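Local coordinates for protein glycosyl hydrolase, family 38 (Enterococcus faecalis, PDB 5KBP) that probably hydrolyses alpha-mannosidic linkages in mannose-containing glycans, as a metal-binding alpha-mannosidase of glycoside hydrolase family 38, at residues Q668-R673 and Q769-Y774; T749-V754 and Y774-G779; Q864-L869 and I881-P886. One frame throughout, in Å; residues are numbered along the deposited sequence.

Contact 1 of 3, residues Q668-R673 and Q769-Y774; sequences QIKDHR and QCQGEY
Gln769 and Asp671 grip each other by two hydrogen bonds where two connections meet at one end of the beta-sandwich of the family 38 C-terminal domain. Each connection links strands of the two facing sheets: residues 668-671 lead from strand 659-667 into strand 672-679, and residues 769-771 end the connection from strand 745-753 into strand 772-783. They run nearly antiparallel past each other. The buried Gln769 amide uses both its ends on one residue. Its OE1 accepts the backbone N of Asp671 at 2.8 Å, and its NE2 donates to Asp671 OD1 at 2.9 Å in an almost straight bond (174°). OD1 is met from above the carboxylate plane, although it lies within the amide plane of Gln769; the other oxygen, OD2, takes the backbone N of Ala616. A bend at chi2 (-74°) places Gln769 CD beside Lys670, whose CB lies 3.5 Å from it, with the two side chains crossing at about a right angle. Gln771 works differently, spending its NE2 on two backbone carbonyls, one from each connection: Ile669 O at 2.7 Å and Gln769 O at 3.2 Å. In both cases the donor sits well above the carbonyl plane. Gln668, for its part, donates NE2 to Asn666 OD1. Its OE1 lies 3.7 Å from Gln771 OE1, two acceptors with no bond between them, the amide planes 69° apart.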
loop_
_atom_site.group_PDB
_atom_site.type_symbol
_atom_site.label_atom_id
_atom_site.label_comp_id
_atom_site.label_asym_id
_atom_site.label_seq_id
_atom_site.Cartn_x
_atom_site.Cartn_y
_atom_site.Cartn_z
ATOM N N GLN A 668 1.323 -17.015 -17.890
ATOM C CA GLN A 668 2.770 -17.134 -17.762
ATOM C C GLN A 668 3.469 -16.741 -19.060
ATOM O O GLN A 668 4.584 -17.188 -19.338
ATOM C CB GLN A 668 3.158 -18.550 -17.342
ATOM C CG GLN A 668 2.611 -18.959 -15.985
ATOM C CD GLN A 668 3.096 -18.058 -14.862
ATOM O OE1 GLN A 668 4.228 -17.578 -14.882
ATOM N NE2 GLN A 668 2.235 -17.821 -13.878
ATOM N N ILE A 669 2.813 -15.903 -19.858
ATOM C CA ILE A 669 3.299 -15.483 -21.164
ATOM C C ILE A 669 3.565 -13.985 -21.117
ATOM O O ILE A 669 2.822 -13.234 -20.475
ATOM C CB ILE A 669 2.285 -15.830 -22.275
ATOM C CG1 ILE A 669 2.014 -17.337 -22.296
ATOM C CG2 ILE A 669 2.775 -15.360 -23.634
ATOM C CD1 ILE A 669 3.250 -18.181 -22.523
ATOM N N LYS A 670 4.627 -13.554 -21.792
ATOM C CA LYS A 670 5.025 -12.156 -21.819
ATOM C C LYS A 670 4.939 -11.604 -23.237
ATOM O O LYS A 670 4.950 -12.350 -24.221
ATOM C CB LYS A 670 6.450 -11.978 -21.281
ATOM C CG LYS A 670 6.629 -12.447 -19.849
ATOM C CD LYS A 670 8.084 -12.364 -19.418
ATOM C CE LYS A 670 8.278 -12.893 -18.004
ATOM N NZ LYS A 670 9.710 -12.887 -17.589
ATOM N N ASP A 671 4.844 -10.275 -23.321
ATOM C CA ASP A 671 4.907 -9.544 -24.589
ATOM C C ASP A 671 3.821 -9.999 -25.564
ATOM O O ASP A 671 4.089 -10.329 -26.720
ATOM C CB ASP A 671 6.295 -9.676 -25.223
ATOM C CG ASP A 671 7.399 -9.152 -24.324
ATOM O OD1 ASP A 671 7.223 -8.069 -23.730
ATOM O OD2 ASP A 671 8.443 -9.829 -24.212
ATOM N N HIS A 672 2.575 -10.002 -25.093
ATOM C CA HIS A 672 1.469 -10.462 -25.922
ATOM C C HIS A 672 0.179 -9.786 -25.483
ATOM O O HIS A 672 0.114 -9.134 -24.438
ATOM C CB HIS A 672 1.319 -11.985 -25.859
ATOM C CG HIS A 672 0.760 -12.479 -24.563
ATOM N ND1 HIS A 672 -0.342 -13.306 -24.495
ATOM C CD2 HIS A 672 1.146 -12.260 -23.285
ATOM C CE1 HIS A 672 -0.609 -13.575 -23.229
ATOM N NE2 HIS A 672 0.279 -12.952 -22.475
ATOM N N ARG A 673 -0.857 -9.959 -26.303
ATOM C CA ARG A 673 -2.187 -9.433 -26.027
ATOM C C ARG A 673 -3.214 -10.492 -26.390
ATOM O O ARG A 673 -3.183 -11.032 -27.500
ATOM C CB ARG A 673 -2.453 -8.146 -26.818
ATOM C CG ARG A 673 -3.847 -7.567 -26.605
ATOM C CD ARG A 673 -4.212 -6.579 -27.698
ATOM N NE ARG A 673 -4.213 -7.215 -29.011
ATOM C CZ ARG A 673 -4.472 -6.582 -30.150
ATOM N NH1 ARG A 673 -4.450 -7.246 -31.298
ATOM N NH2 ARG A 673 -4.751 -5.286 -30.143
ATOM N N GLN A 769 3.827 -7.150 -17.277
ATOM C CA GLN A 769 3.561 -8.373 -18.022
ATOM C C GLN A 769 2.355 -9.132 -17.485
ATOM O O GLN A 769 1.941 -10.115 -18.110
ATOM C CB GLN A 769 4.794 -9.280 -18.007
ATOM C CG GLN A 769 6.028 -8.685 -18.670
ATOM C CD GLN A 769 5.943 -8.667 -20.186
ATOM O OE1 GLN A 769 4.938 -9.068 -20.769
ATOM N NE2 GLN A 769 7.006 -8.204 -20.831
ATOM N N CYS A 770 1.806 -8.715 -16.343
ATOM C CA CYS A 770 0.550 -9.246 -15.813
ATOM C C CYS A 770 0.592 -10.766 -15.674
ATOM O O CYS A 770 -0.282 -11.486 -16.161
ATOM C CB CYS A 770 -0.631 -8.811 -16.682
ATOM S SG CYS A 770 -0.837 -7.025 -16.809
ATOM N N GLN A 771 1.625 -11.256 -14.998
ATOM C CA GLN A 771 1.766 -12.685 -14.773
ATOM C C GLN A 771 0.893 -13.129 -13.604
ATOM O O GLN A 771 0.807 -12.445 -12.581
ATOM C CB GLN A 771 3.227 -13.045 -14.496
ATOM C CG GLN A 771 4.204 -12.641 -15.596
ATOM C CD GLN A 771 4.058 -13.477 -16.854
ATOM O OE1 GLN A 771 4.694 -14.522 -16.996
ATOM N NE2 GLN A 771 3.224 -13.016 -17.779
ATOM N N GLY A 772 0.239 -14.280 -13.764
ATOM C CA GLY A 772 -0.496 -14.886 -12.679
ATOM C C GLY A 772 -1.916 -15.218 -13.084
ATOM O O GLY A 772 -2.257 -15.250 -14.271
ATOM N N GLU A 773 -2.745 -15.468 -12.072
ATOM C CA GLU A 773 -4.131 -15.861 -12.280
ATOM C C GLU A 773 -4.998 -14.645 -12.583
ATOM O O GLU A 773 -4.864 -13.594 -11.949
ATOM C CB GLU A 773 -4.667 -16.581 -11.041
ATOM C CG GLU A 773 -3.922 -17.855 -10.669
ATOM C CD GLU A 773 -4.561 -19.098 -11.255
ATOM O OE1 GLU A 773 -3.860 -20.123 -11.395
ATOM O OE2 GLU A 773 -5.767 -19.050 -11.577
ATOM N N TYR A 774 -5.899 -14.797 -13.553
ATOM C CA TYR A 774 -6.802 -13.725 -13.944
ATOM C C TYR A 774 -8.164 -14.305 -14.294
ATOM O O TYR A 774 -8.267 -15.415 -14.822
ATOM C CB TYR A 774 -6.258 -12.925 -15.136
ATOM C CG TYR A 774 -5.143 -11.974 -14.770
ATOM C CD1 TYR A 774 -3.820 -12.394 -14.755
ATOM C CD2 TYR A 774 -5.415 -10.655 -14.431
ATOM C CE1 TYR A 774 -2.800 -11.527 -14.416
ATOM C CE2 TYR A 774 -4.401 -9.780 -14.091
ATOM C CZ TYR A 774 -3.097 -10.222 -14.085
ATOM O OH TYR A 774 -2.084 -9.353 -13.746
#

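Contact 2 of 3, residues T749-V754 and Y774-G779; sequences TLIRCV and YTFKYG
Leu750 and Ile751 both point at the aromatic row of the facing strand, Tyr774, Phe776 and Tyr778. Strands 749-753 and 774-779 belong to different sheets of the sandwich, their axes 8.5 Å apart and 147° from parallel in direction. A classic beta bulge, in which Leu750 and Ile751 together oppose Leu674, puts two consecutive side chains on the inward side. Leu750 CB sits squarely over the middle of the Phe776 ring, 4.0 Å from its centroid, in a CH-pi contact. Farther out, Leu750 CD2 rests 4.1 Å from Phe776 CB and also reaches Tyr778 CE1. Ile751 has CG1 anti to the backbone N (chi1 -172°) and an extended chi2, which carries CD1 over the face of Tyr774, 4.1 Å from the ring centroid. Its side chain crosses Phe776 at about a right angle, and CB comes within 3.8 Å of Phe776 CZ. Leu750 O also comes to 3.1 Å from Phe776 CE1. Val304 of helix 304-332 touches both Ile751 and Phe776, and Tyr778 OH and Thr663 OG1 share a hydrogen bond. No hydrogen bond crosses between the strands: Leu750 and Ile751 bond through their backbones to Leu674, and Tyr774 to Ile665. Cohesion between the two sheets here therefore rests on dispersion and CH-pi contacts in a buried, largely apolar layer.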
loop_
_atom_site.group_PDB
_atom_site.type_symbol
_atom_site.label_atom_id
_atom_site.label_comp_id
_atom_site.label_asym_id
_atom_site.label_seq_id
_atom_site.Cartn_x
_atom_site.Cartn_y
_atom_site.Cartn_z
ATOM N N THR A 749 -10.428 -6.685 -25.720
ATOM C CA THR A 749 -9.108 -7.044 -25.221
ATOM C C THR A 749 -9.216 -7.512 -23.776
ATOM O O THR A 749 -9.727 -6.784 -22.917
ATOM C CB THR A 749 -8.151 -5.860 -25.326
ATOM O OG1 THR A 749 -8.037 -5.458 -26.695
ATOM C CG2 THR A 749 -6.776 -6.240 -24.792
ATOM N N LEU A 750 -8.728 -8.720 -23.508
ATOM C CA LEU A 750 -8.771 -9.270 -22.160
ATOM C C LEU A 750 -7.553 -8.860 -21.338
ATOM O O LEU A 750 -7.693 -8.420 -20.192
ATOM C CB LEU A 750 -8.877 -10.797 -22.222
ATOM C CG LEU A 750 -10.094 -11.363 -22.957
ATOM C CD1 LEU A 750 -10.072 -12.883 -22.932
ATOM C CD2 LEU A 750 -11.382 -10.830 -22.354
ATOM N N ILE A 751 -6.358 -8.989 -21.908
ATOM C CA ILE A 751 -5.126 -8.723 -21.178
ATOM C C ILE A 751 -4.044 -8.377 -22.191
ATOM O O ILE A 751 -3.980 -8.961 -23.276
ATOM C CB ILE A 751 -4.737 -9.931 -20.289
ATOM C CG1 ILE A 751 -3.562 -9.590 -19.371
ATOM C CG2 ILE A 751 -4.420 -11.158 -21.136
ATOM C CD1 ILE A 751 -3.236 -10.689 -18.379
ATOM N N ARG A 752 -3.209 -7.399 -21.841
ATOM C CA ARG A 752 -2.106 -6.973 -22.696
ATOM C C ARG A 752 -0.860 -6.840 -21.837
ATOM O O ARG A 752 -0.879 -6.140 -20.819
ATOM C CB ARG A 752 -2.424 -5.652 -23.402
ATOM C CG ARG A 752 -1.420 -5.272 -24.477
ATOM C CD ARG A 752 -1.867 -4.047 -25.259
ATOM N NE ARG A 752 -1.780 -2.825 -24.464
ATOM C CZ ARG A 752 -0.700 -2.053 -24.405
ATOM N NH1 ARG A 752 -0.702 -0.957 -23.659
ATOM N NH2 ARG A 752 0.384 -2.380 -25.093
ATOM N N CYS A 753 0.218 -7.501 -22.250
ATOM C CA CYS A 753 1.416 -7.649 -21.433
ATOM C C CYS A 753 2.607 -7.027 -22.148
ATOM O O CYS A 753 2.929 -7.413 -23.276
ATOM C CB CYS A 753 1.678 -9.126 -21.135
ATOM S SG CYS A 753 0.194 -10.047 -20.641
ATOM N N VAL A 754 3.262 -6.071 -21.488
ATOM C CA VAL A 754 4.445 -5.403 -22.012
ATOM C C VAL A 754 5.496 -5.346 -20.910
ATOM O O VAL A 754 5.238 -5.689 -19.756
ATOM C CB VAL A 754 4.133 -3.990 -22.542
ATOM C CG1 VAL A 754 3.322 -4.079 -23.826
ATOM C CG2 VAL A 754 3.386 -3.188 -21.488
ATOM N N TYR A 774 -5.899 -14.797 -13.553
ATOM C CA TYR A 774 -6.802 -13.725 -13.944
ATOM C C TYR A 774 -8.164 -14.305 -14.294
ATOM O O TYR A 774 -8.267 -15.415 -14.822
ATOM C CB TYR A 774 -6.258 -12.925 -15.136
ATOM C CG TYR A 774 -5.143 -11.974 -14.770
ATOM C CD1 TYR A 774 -3.820 -12.394 -14.755
ATOM C CD2 TYR A 774 -5.415 -10.655 -14.431
ATOM C CE1 TYR A 774 -2.800 -11.527 -14.416
ATOM C CE2 TYR A 774 -4.401 -9.780 -14.091
ATOM C CZ TYR A 774 -3.097 -10.222 -14.085
ATOM O OH TYR A 774 -2.084 -9.353 -13.746
ATOM N N THR A 775 -9.208 -13.539 -13.991
ATOM C CA THR A 775 -10.584 -13.909 -14.304
ATOM C C THR A 775 -11.260 -12.720 -14.966
ATOM O O THR A 775 -11.356 -11.646 -14.364
ATOM C CB THR A 775 -11.351 -14.330 -13.048
ATOM O OG1 THR A 775 -10.714 -15.466 -12.452
ATOM C CG2 THR A 775 -12.790 -14.681 -13.399
ATOM N N PHE A 776 -11.728 -12.911 -16.195
ATOM C CA PHE A 776 -12.372 -11.860 -16.973
ATOM C C PHE A 776 -13.865 -12.148 -17.057
ATOM O O PHE A 776 -14.269 -13.217 -17.526
ATOM C CB PHE A 776 -11.762 -11.764 -18.371
ATOM C CG PHE A 776 -10.260 -11.767 -18.375
ATOM C CD1 PHE A 776 -9.552 -10.629 -18.034
ATOM C CD2 PHE A 776 -9.558 -12.911 -18.717
ATOM C CE1 PHE A 776 -8.168 -10.631 -18.031
ATOM C CE2 PHE A 776 -8.176 -12.919 -18.719
ATOM C CZ PHE A 776 -7.480 -11.776 -18.376
ATOM N N LYS A 777 -14.676 -11.195 -16.603
ATOM C CA LYS A 777 -16.129 -11.319 -16.608
ATOM C C LYS A 777 -16.700 -10.439 -17.711
ATOM O O LYS A 777 -16.457 -9.228 -17.734
ATOM C CB LYS A 777 -16.717 -10.934 -15.251
ATOM C CG LYS A 777 -16.320 -11.863 -14.116
ATOM C CD LYS A 777 -16.990 -11.459 -12.813
ATOM C CE LYS A 777 -16.601 -12.394 -11.680
ATOM N NZ LYS A 777 -17.248 -12.012 -10.395
ATOM N N TYR A 778 -17.459 -11.050 -18.616
ATOM C CA TYR A 778 -18.073 -10.343 -19.732
ATOM C C TYR A 778 -19.295 -11.142 -20.175
ATOM O O TYR A 778 -19.552 -12.242 -19.680
ATOM C CB TYR A 778 -17.067 -10.129 -20.869
ATOM C CG TYR A 778 -16.388 -11.388 -21.372
ATOM C CD1 TYR A 778 -15.378 -12.000 -20.637
ATOM C CD2 TYR A 778 -16.740 -11.950 -22.590
ATOM C CE1 TYR A 778 -14.753 -13.145 -21.094
ATOM C CE2 TYR A 778 -16.118 -13.095 -23.057
ATOM C CZ TYR A 778 -15.125 -13.688 -22.305
ATOM O OH TYR A 778 -14.501 -14.827 -22.761
ATOM N N GLY A 779 -20.057 -10.577 -21.109
ATOM C CA GLY A 779 -21.281 -11.234 -21.528
ATOM C C GLY A 779 -21.796 -10.721 -22.854
ATOM O O GLY A 779 -21.283 -9.755 -23.422
#

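Contact 3 of 3, residues Q864-L869 and I881-P886; sequences QPATCL and IEVDAP
Val883 lies opposite Cys868, CA to CA 6.0 Å, as the second residue of a type I beta turn from Glu882 to Ala885, closed by Ala885 N bonding to Glu882 O. The turn sets Val883 into the bend of residues 866-868. Its CG1, anti to the carbonyl carbon (chi1 -63°), does most of the touching. This methyl lies 3.6 Å from Ala866 O and also packs on Ala866 CB. On the next turn of the bend, Val883 CG1 is 3.8 Å from Cys868 CA. Leu869 fills the other half of the contact. Its CD1 packs against Ile881 CG2 at 3.6 Å and lies still nearer the backbone, 3.3 Å from Glu882 O, while CG comes up to Val883 CA. No hydrogen bond joins the two segments; among their polar partners, Arg893 donates NH1 to Ala885 O and NH2 to Pro886 O, Thr867 OG1 bonds to Glu898 N, and the Leu869 backbone bonds to that of Leu877. Ala866 and Leu869 also touch Trp895. An irregular loop thus packs by aliphatic side chains against the broken, weakly bonded strand 864-870, which pairs antiparallel with 892-897 in the C-terminal beta-sandwich domain of family 38 enzymes.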
loop_
_atom_site.group_PDB
_atom_site.type_symbol
_atom_site.label_atom_id
_atom_site.label_comp_id
_atom_site.label_asym_id
_atom_site.label_seq_id
_atom_site.Cartn_x
_atom_site.Cartn_y
_atom_site.Cartn_z
ATOM N N GLN A 864 -44.125 10.460 -3.315
ATOM C CA GLN A 864 -43.838 11.884 -3.189
ATOM C C GLN A 864 -42.867 12.320 -4.274
ATOM O O GLN A 864 -41.803 11.702 -4.428
ATOM C CB GLN A 864 -43.251 12.192 -1.814
ATOM N N PRO A 865 -43.190 13.357 -5.043
ATOM C CA PRO A 865 -42.281 13.808 -6.103
ATOM C C PRO A 865 -41.049 14.487 -5.523
ATOM O O PRO A 865 -40.946 14.754 -4.324
ATOM C CB PRO A 865 -43.137 14.791 -6.905
ATOM C CG PRO A 865 -44.123 15.311 -5.914
ATOM C CD PRO A 865 -44.422 14.163 -4.987
ATOM N N ALA A 866 -40.100 14.769 -6.411
ATOM C CA ALA A 866 -38.864 15.414 -6.006
ATOM C C ALA A 866 -39.106 16.883 -5.678
ATOM O O ALA A 866 -40.061 17.508 -6.148
ATOM C CB ALA A 866 -37.806 15.288 -7.103
ATOM N N THR A 867 -38.218 17.436 -4.852
ATOM C CA THR A 867 -38.335 18.838 -4.468
ATOM C C THR A 867 -37.867 19.758 -5.589
ATOM O O THR A 867 -38.558 20.718 -5.944
ATOM C CB THR A 867 -37.531 19.104 -3.194
ATOM O OG1 THR A 867 -37.813 18.083 -2.229
ATOM C CG2 THR A 867 -37.894 20.464 -2.612
ATOM N N CYS A 868 -36.698 19.476 -6.158
ATOM C CA CYS A 868 -36.142 20.310 -7.212
ATOM C C CYS A 868 -35.067 19.525 -7.946
ATOM O O CYS A 868 -34.481 18.584 -7.403
ATOM C CB CYS A 868 -35.560 21.613 -6.651
ATOM S SG CYS A 868 -34.131 21.377 -5.565
ATOM N N LEU A 869 -34.821 19.924 -9.189
ATOM C CA LEU A 869 -33.716 19.383 -9.966
ATOM C C LEU A 869 -32.461 20.204 -9.703
ATOM O O LEU A 869 -32.517 21.435 -9.618
ATOM C CB LEU A 869 -34.048 19.382 -11.457
ATOM C CG LEU A 869 -35.261 18.540 -11.853
ATOM C CD1 LEU A 869 -35.482 18.584 -13.354
ATOM C CD2 LEU A 869 -35.093 17.108 -11.372
ATOM N N ILE A 881 -35.567 23.886 -13.399
ATOM C CA ILE A 881 -36.319 23.067 -14.341
ATOM C C ILE A 881 -37.320 22.246 -13.539
ATOM O O ILE A 881 -36.969 21.679 -12.498
ATOM C CB ILE A 881 -35.399 22.155 -15.179
ATOM C CG1 ILE A 881 -34.618 22.969 -16.217
ATOM C CG2 ILE A 881 -36.200 21.064 -15.875
ATOM C CD1 ILE A 881 -33.343 23.596 -15.694
ATOM N N GLU A 882 -38.564 22.201 -14.014
ATOM C CA GLU A 882 -39.615 21.481 -13.307
ATOM C C GLU A 882 -39.252 20.009 -13.153
ATOM O O GLU A 882 -38.654 19.401 -14.045
ATOM C CB GLU A 882 -40.941 21.624 -14.053
ATOM C CG GLU A 882 -41.359 23.067 -14.288
ATOM C CD GLU A 882 -41.707 23.791 -13.004
ATOM O OE1 GLU A 882 -42.795 23.532 -12.449
ATOM O OE2 GLU A 882 -40.889 24.617 -12.543
ATOM N N VAL A 883 -39.614 19.437 -12.001
ATOM C CA VAL A 883 -39.290 18.042 -11.727
ATOM C C VAL A 883 -40.029 17.095 -12.662
ATOM O O VAL A 883 -39.569 15.968 -12.886
ATOM C CB VAL A 883 -39.593 17.697 -10.257
ATOM C CG1 VAL A 883 -38.724 18.531 -9.324
ATOM C CG2 VAL A 883 -41.070 17.908 -9.954
ATOM N N ASP A 884 -41.163 17.518 -13.216
ATOM C CA ASP A 884 -41.918 16.711 -14.163
ATOM C C ASP A 884 -41.602 17.047 -15.613
ATOM O O ASP A 884 -42.244 16.501 -16.516
ATOM C CB ASP A 884 -43.424 16.864 -13.911
ATOM C CG ASP A 884 -43.861 18.316 -13.812
ATOM O OD1 ASP A 884 -43.152 19.198 -14.338
ATOM O OD2 ASP A 884 -44.923 18.572 -13.208
ATOM N N ALA A 885 -40.640 17.933 -15.858
ATOM C CA ALA A 885 -40.261 18.259 -17.221
ATOM C C ALA A 885 -39.635 17.042 -17.899
ATOM O O ALA A 885 -38.973 16.229 -17.246
ATOM C CB ALA A 885 -39.282 19.428 -17.244
ATOM N N PRO A 886 -39.838 16.887 -19.207
ATOM C CA PRO A 886 -39.263 15.733 -19.905
ATOM C C PRO A 886 -37.742 15.767 -19.883
ATOM O O PRO A 886 -37.119 16.831 -19.868
ATOM C CB PRO A 886 -39.808 15.871 -21.331
ATOM C CG PRO A 886 -40.157 17.323 -21.466
ATOM C CD PRO A 886 -40.630 17.742 -20.108
#

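Following the chain, residues 668-673 come first and wait across 95 residues for 769-774, which closes contact 1. Before that closure the chain passes 749-754, which meets 774-779 in contact 2 after a much shorter loop of 19 residues. The two contacts therefore cross, sharing Tyr774 at the junction on strand 772-783. They also touch: His672 O lies 2.7 Å from Cys753 N, a probable hydrogen bond between neighbouring strands of one sheet. Contact 1 joins the connections at the sandwich end, and contact 2 joins the sheets themselves. Contact 3 follows in series, closing an 11-residue loop in the last domain, its centre about 42 Å from that of contact 2.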